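Local coordinates for outer envelope protein 64, mitochondrial (Arabidopsis thaliana, PDB 6HPG) that probably acts as a chaperone receptor in Hsp90-dependent protein targeting to mitochondria, here represented by its peptide-binding TPR domain, at residues W22-I33 with N45-L53. Numbering follows the deposited sequence.
Sequences WNKAVNFYTEAI and NRAAAFLEL
A49 CB meets V26 CG2 at 3.7 Å and A25 CB at 4.0 Å, and these small groups let the axes of 22-33 and 45-52 come within 8.8 Å, nearly antiparallel (155°). Helix 22-35, of TPR 1, thus packs on helix 40-52, the first of TPR 2, the repeat-to-repeat joint of a TPR array. Beside this tight centre, N45 CB sits over one face of the Y29 ring, 3.8 Å from its centroid; Y29 OH is hydrogen-bonded to N14 OD1, and N45 ND2 to the backbone of the bound peptide. R46 fills the hole formed by V26, Y29, T30 and I33: bent at chi3 (58°), it brings NH1 to T30 OG1 (2.8 Å, in the guanidinium plane), while I33 CD1 covers one guanidinium face. T30 OG1 donates in turn to V26 O. W22 is partly exposed yet well packed, its ring stacked 10° from the E52 carboxylate plane. The loose side is exposed N23, touching L53 CD1 through OD1 alone (3.8 Å). With an alanine in place of W22, E52 would probably lose the ring face under its CB and carboxylate, and Y17 its edge-to-face partner. At the other end, T30, I33 and the NE salt bridge to D62 would limit R46's rotation and partly offset its charge.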
ATOM      1  N   TRP A  22       6.346  -0.326  13.392  1.00 27.86           N
ATOM      2  CA  TRP A  22       6.423  -0.231  11.934  1.00 27.65           C
ATOM      3  C   TRP A  22       7.530  -1.088  11.373  1.00 28.59           C
ATOM      4  O   TRP A  22       7.310  -1.711  10.338  1.00 22.62           O
ATOM      5  CB  TRP A  22       6.656   1.196  11.478  1.00 24.73           C
ATOM      6  CG  TRP A  22       5.699   2.191  12.008  1.00 21.45           C
ATOM      7  CD1 TRP A  22       6.022   3.343  12.620  1.00 22.30           C
ATOM      8  CD2 TRP A  22       4.267   2.127  11.978  1.00 21.07           C
ATOM      9  NE1 TRP A  22       4.889   4.030  12.984  1.00 26.13           N
ATOM     10  CE2 TRP A  22       3.790   3.306  12.614  1.00 23.37           C
ATOM     11  CE3 TRP A  22       3.340   1.200  11.494  1.00 22.60           C
ATOM     12  CZ2 TRP A  22       2.434   3.590  12.764  1.00 21.77           C
ATOM     13  CZ3 TRP A  22       1.966   1.473  11.664  1.00 24.12           C
ATOM     14  CH2 TRP A  22       1.538   2.677  12.289  1.00 22.80           C
ATOM     15  N   ASN A  23       8.714  -1.082  12.014  1.00 27.59           N
ATOM     16  CA  ASN A  23       9.835  -1.940  11.550  1.00 28.29           C
ATOM     17  C   ASN A  23       9.568  -3.428  11.699  1.00 25.57           C
ATOM     18  O   ASN A  23       9.931  -4.256  10.819  1.00 21.79           O
ATOM     19  CB  ASN A  23      11.114  -1.636  12.298  1.00 29.07           C
ATOM     20  CG  ASN A  23      11.683  -0.334  11.907  1.00 33.65           C
ATOM     21  OD1 ASN A  23      12.167  -0.184  10.794  1.00 38.08           O
ATOM     22  ND2 ASN A  23      11.624   0.633  12.806  1.00 36.64           N
ATOM     23  N   LYS A  24       8.988  -3.773  12.845  1.00 25.72           N
ATOM     24  CA  LYS A  24       8.579  -5.152  13.090  1.00 26.14           C
ATOM     25  C   LYS A  24       7.625  -5.597  12.001  1.00 23.45           C
ATOM     26  O   LYS A  24       7.754  -6.709  11.500  1.00 16.44           O
ATOM     27  CB  LYS A  24       7.954  -5.356  14.463  1.00 32.93           C
ATOM     28  CG  LYS A  24       8.991  -5.692  15.545  1.00 51.18           C
ATOM     29  CD  LYS A  24       8.629  -5.198  16.945  1.00 54.70           C
ATOM     30  CE  LYS A  24       9.787  -4.417  17.573  1.00 65.93           C
ATOM     31  NZ  LYS A  24       9.504  -3.968  18.968  1.00 70.15           N
ATOM     32  N   ALA A  25       6.700  -4.714  11.632  1.00 22.90           N
ATOM     33  CA  ALA A  25       5.719  -4.987  10.577  1.00 23.85           C
ATOM     34  C   ALA A  25       6.413  -5.271   9.270  1.00 19.84           C
ATOM     35  O   ALA A  25       6.157  -6.284   8.627  1.00 18.25           O
ATOM     36  CB  ALA A  25       4.760  -3.816  10.415  1.00 27.46           C
ATOM     37  N   VAL A  26       7.313  -4.358   8.890  1.00 18.63           N
ATOM     38  CA  VAL A  26       8.149  -4.495   7.677  1.00 16.99           C
ATOM     39  C   VAL A  26       8.870  -5.851   7.666  1.00 17.71           C
ATOM     40  O   VAL A  26       8.950  -6.496   6.639  1.00 18.44           O
ATOM     41  CB  VAL A  26       9.216  -3.344   7.570  1.00 15.71           C
ATOM     42  CG1 VAL A  26      10.387  -3.678   6.627  1.00 14.76           C
ATOM     43  CG2 VAL A  26       8.588  -2.024   7.156  1.00 17.41           C
ATOM     44  N   ASN A  27       9.449  -6.217   8.803  1.00 14.94           N
ATOM     45  CA  ASN A  27      10.226  -7.427   8.896  1.00 17.10           C
ATOM     46  C   ASN A  27       9.351  -8.685   8.789  1.00 18.72           C
ATOM     47  O   ASN A  27       9.747  -9.636   8.112  1.00 15.75           O
ATOM     48  CB  ASN A  27      11.071  -7.421  10.167  1.00 17.44           C
ATOM     49  CG  ASN A  27      12.236  -6.438  10.068  1.00 22.12           C
ATOM     50  OD1 ASN A  27      12.762  -6.217   8.990  1.00 22.09           O
ATOM     51  ND2 ASN A  27      12.653  -5.872  11.198  1.00 23.98           N
ATOM     52  N   PHE A  28       8.161  -8.661   9.394  1.00 13.42           N
ATOM     53  CA  PHE A  28       7.219  -9.774   9.238  1.00 15.25           C
ATOM     54  C   PHE A  28       6.750  -9.905   7.789  1.00 15.53           C
ATOM     55  O   PHE A  28       6.696 -11.016   7.263  1.00 18.88           O
ATOM     56  CB  PHE A  28       5.996  -9.668  10.203  1.00 16.14           C
ATOM     57  CG  PHE A  28       6.275 -10.151  11.610  1.00 18.24           C
ATOM     58  CD1 PHE A  28       6.802 -11.412  11.838  1.00 19.22           C
ATOM     59  CD2 PHE A  28       5.984  -9.353  12.714  1.00 22.79           C
ATOM     60  CE1 PHE A  28       7.079 -11.854  13.120  1.00 16.94           C
ATOM     61  CE2 PHE A  28       6.278  -9.785  13.999  1.00 20.73           C
ATOM     62  CZ  PHE A  28       6.829 -11.045  14.195  1.00 19.18           C
ATOM     63  N   TYR A  29       6.509  -8.771   7.136  1.00 14.12           N
ATOM     64  CA  TYR A  29       5.984  -8.743   5.796  1.00 13.16           C
ATOM     65  C   TYR A  29       7.056  -9.147   4.830  1.00 14.72           C
ATOM     66  O   TYR A  29       6.771  -9.838   3.836  1.00 12.67           O
ATOM     67  CB  TYR A  29       5.399  -7.376   5.458  1.00 13.56           C
ATOM     68  CG  TYR A  29       4.137  -6.942   6.233  1.00 14.94           C
ATOM     69  CD1 TYR A  29       3.078  -7.816   6.480  1.00 15.85           C
ATOM     70  CD2 TYR A  29       3.981  -5.632   6.642  1.00 16.09           C
ATOM     71  CE1 TYR A  29       1.918  -7.383   7.122  1.00 14.49           C
ATOM     72  CE2 TYR A  29       2.843  -5.214   7.264  1.00 14.06           C
ATOM     73  CZ  TYR A  29       1.818  -6.093   7.525  1.00 14.57           C
ATOM     74  OH  TYR A  29       0.667  -5.621   8.158  1.00 15.65           O
ATOM     75  N   THR A  30       8.304  -8.800   5.143  1.00 15.96           N
ATOM     76  CA  THR A  30       9.462  -9.249   4.322  1.00 16.01           C
ATOM     77  C   THR A  30       9.596 -10.770   4.295  1.00 16.84           C
ATOM     78  O   THR A  30       9.789 -11.433   3.223  1.00 15.71           O
ATOM     79  CB  THR A  30      10.720  -8.515   4.796  1.00 15.69           C
ATOM     80  OG1 THR A  30      10.497  -7.130   4.535  1.00 12.53           O
ATOM     81  CG2 THR A  30      12.036  -8.974   4.090  1.00 16.30           C
ATOM     82  N   GLU A  31       9.417 -11.337   5.458  1.00 17.00           N
ATOM     83  CA  GLU A  31       9.448 -12.783   5.594  1.00 21.33           C
ATOM     84  C   GLU A  31       8.253 -13.475   4.915  1.00 20.00           C
ATOM     85  O   GLU A  31       8.442 -14.566   4.327  1.00 17.75           O
ATOM     86  CB  GLU A  31       9.525 -13.168   7.062  1.00 19.41           C
ATOM     87  CG  GLU A  31       9.605 -14.655   7.344  1.00 21.57           C
ATOM     88  CD  GLU A  31      10.935 -15.290   6.948  1.00 22.65           C
ATOM     89  OE1 GLU A  31      11.121 -16.508   7.194  1.00 29.96           O
ATOM     90  OE2 GLU A  31      11.796 -14.578   6.444  1.00 22.35           O
ATOM     91  N   ALA A  32       7.055 -12.884   5.082  1.00 18.09           N
ATOM     92  CA  ALA A  32       5.850 -13.288   4.388  1.00 16.88           C
ATOM     93  C   ALA A  32       6.115 -13.396   2.914  1.00 18.44           C
ATOM     94  O   ALA A  32       5.799 -14.407   2.277  1.00 18.80           O
ATOM     95  CB  ALA A  32       4.728 -12.286   4.645  1.00 22.17           C
ATOM     96  N   ILE A  33       6.750 -12.360   2.376  1.00 20.18           N
ATOM     97  CA  ILE A  33       7.035 -12.255   0.926  1.00 20.86           C
ATOM     98  C   ILE A  33       8.140 -13.224   0.506  1.00 21.74           C
ATOM     99  O   ILE A  33       8.071 -13.802  -0.592  1.00 22.01           O
ATOM    100  CB  ILE A  33       7.390 -10.795   0.567  1.00 22.34           C
ATOM    101  CG1 ILE A  33       6.132  -9.932   0.638  1.00 20.60           C
ATOM    102  CG2 ILE A  33       8.151 -10.619  -0.752  1.00 19.03           C
ATOM    103  CD1 ILE A  33       6.503  -8.468   0.617  1.00 19.88           C
ATOM    104  N   ASN A  45       0.547  -4.356   2.061  1.00 18.61           N
ATOM    105  CA  ASN A  45       0.703  -4.150   3.477  1.00 18.17           C
ATOM    106  C   ASN A  45       2.114  -3.607   3.794  1.00 18.46           C
ATOM    107  O   ASN A  45       2.267  -2.695   4.598  1.00 19.89           O
ATOM    108  CB  ASN A  45       0.426  -5.439   4.265  1.00 18.49           C
ATOM    109  CG  ASN A  45      -1.040  -5.806   4.305  1.00 18.01           C
ATOM    110  OD1 ASN A  45      -1.914  -5.049   3.856  1.00 21.03           O
ATOM    111  ND2 ASN A  45      -1.324  -6.966   4.838  1.00 18.15           N
ATOM    112  N   ARG A  46       3.145  -4.146   3.181  1.00 18.01           N
ATOM    113  CA  ARG A  46       4.461  -3.644   3.508  1.00 16.63           C
ATOM    114  C   ARG A  46       4.624  -2.199   3.081  1.00 17.15           C
ATOM    115  O   ARG A  46       5.278  -1.423   3.782  1.00 16.19           O
ATOM    116  CB  ARG A  46       5.569  -4.498   2.904  1.00 15.84           C
ATOM    117  CG  ARG A  46       6.891  -4.229   3.602  1.00 16.54           C
ATOM    118  CD  ARG A  46       7.980  -5.190   3.201  1.00 16.42           C
ATOM    119  NE  ARG A  46       8.227  -5.157   1.763  1.00 18.52           N
ATOM    120  CZ  ARG A  46       9.180  -5.883   1.158  1.00 20.21           C
ATOM    121  NH1 ARG A  46      10.035  -6.655   1.851  1.00 16.17           N
ATOM    122  NH2 ARG A  46       9.299  -5.815  -0.145  1.00 19.77           N
ATOM    123  N   ALA A  47       4.072  -1.838   1.901  1.00 16.00           N
ATOM    124  CA  ALA A  47       3.990  -0.423   1.550  1.00 16.29           C
ATOM    125  C   ALA A  47       3.425   0.450   2.657  1.00 15.98           C
ATOM    126  O   ALA A  47       3.948   1.539   2.922  1.00 15.42           O
ATOM    127  CB  ALA A  47       3.161  -0.205   0.304  1.00 16.74           C
ATOM    128  N   ALA A  48       2.306   0.019   3.223  1.00 14.58           N
ATOM    129  CA  ALA A  48       1.683   0.773   4.327  1.00 17.43           C
ATOM    130  C   ALA A  48       2.667   0.958   5.469  1.00 16.88           C
ATOM    131  O   ALA A  48       2.789   2.033   6.009  1.00 17.33           O
ATOM    132  CB  ALA A  48       0.453   0.037   4.830  1.00 14.65           C
ATOM    133  N   ALA A  49       3.363  -0.110   5.884  1.00 18.59           N
ATOM    134  CA  ALA A  49       4.388   0.053   6.966  1.00 19.37           C
ATOM    135  C   ALA A  49       5.495   1.038   6.562  1.00 17.91           C
ATOM    136  O   ALA A  49       5.882   1.896   7.373  1.00 17.70           O
ATOM    137  CB  ALA A  49       4.993  -1.281   7.376  1.00 20.66           C
ATOM    138  N   PHE A  50       5.903   1.010   5.280  1.00 17.93           N
ATOM    139  CA  PHE A  50       6.922   1.940   4.779  1.00 20.33           C
ATOM    140  C   PHE A  50       6.478   3.407   4.744  1.00 21.96           C
ATOM    141  O   PHE A  50       7.261   4.309   5.078  1.00 20.88           O
ATOM    142  CB  PHE A  50       7.428   1.539   3.386  1.00 18.55           C
ATOM    143  CG  PHE A  50       8.480   0.444   3.371  1.00 20.40           C
ATOM    144  CD1 PHE A  50       9.554   0.424   4.286  1.00 21.22           C
ATOM    145  CD2 PHE A  50       8.437  -0.544   2.383  1.00 20.30           C
ATOM    146  CE1 PHE A  50      10.520  -0.563   4.209  1.00 19.76           C
ATOM    147  CE2 PHE A  50       9.391  -1.560   2.334  1.00 19.67           C
ATOM    148  CZ  PHE A  50      10.430  -1.560   3.229  1.00 20.10           C
ATOM    149  N   LEU A  51       5.243   3.645   4.316  1.00 20.70           N
ATOM    150  CA  LEU A  51       4.665   4.970   4.392  1.00 21.14           C
ATOM    151  C   LEU A  51       4.780   5.586   5.796  1.00 25.51           C
ATOM    152  O   LEU A  51       5.118   6.737   5.970  1.00 24.22           O
ATOM    153  CB  LEU A  51       3.197   4.903   4.020  1.00 21.38           C
ATOM    154  CG  LEU A  51       2.885   4.798   2.535  1.00 20.62           C
ATOM    155  CD1 LEU A  51       1.388   4.924   2.309  1.00 21.11           C
ATOM    156  CD2 LEU A  51       3.603   5.867   1.761  1.00 19.74           C
ATOM    157  N   GLU A  52       4.517   4.790   6.800  1.00 24.98           N
ATOM    158  CA  GLU A  52       4.547   5.307   8.154  1.00 29.77           C
ATOM    159  C   GLU A  52       5.971   5.680   8.627  1.00 27.68           C
ATOM    160  O   GLU A  52       6.122   6.481   9.526  1.00 30.12           O
ATOM    161  CB  GLU A  52       3.917   4.281   9.051  1.00 26.34           C
ATOM    162  CG  GLU A  52       2.434   4.049   8.755  1.00 28.56           C
ATOM    163  CD  GLU A  52       1.511   5.018   9.498  1.00 30.36           C
ATOM    164  OE1 GLU A  52       2.036   5.908  10.198  1.00 30.71           O
ATOM    165  OE2 GLU A  52       0.274   4.844   9.416  1.00 27.96           O
ATOM    166  N   LEU A  53       6.984   5.068   8.008  1.00 26.77           N
ATOM    167  CA  LEU A  53       8.398   5.320   8.277  1.00 26.14           C
ATOM    168  C   LEU A  53       8.995   6.432   7.445  1.00 26.78           C
ATOM    169  O   LEU A  53      10.156   6.761   7.624  1.00 26.50           O
ATOM    170  CB  LEU A  53       9.203   4.041   8.017  1.00 24.94           C
ATOM    171  CG  LEU A  53       9.031   2.955   9.075  1.00 28.51           C
ATOM    172  CD1 LEU A  53       9.711   1.665   8.622  1.00 30.51           C
ATOM    173  CD2 LEU A  53       9.573   3.420  10.421  1.00 28.59           C
TER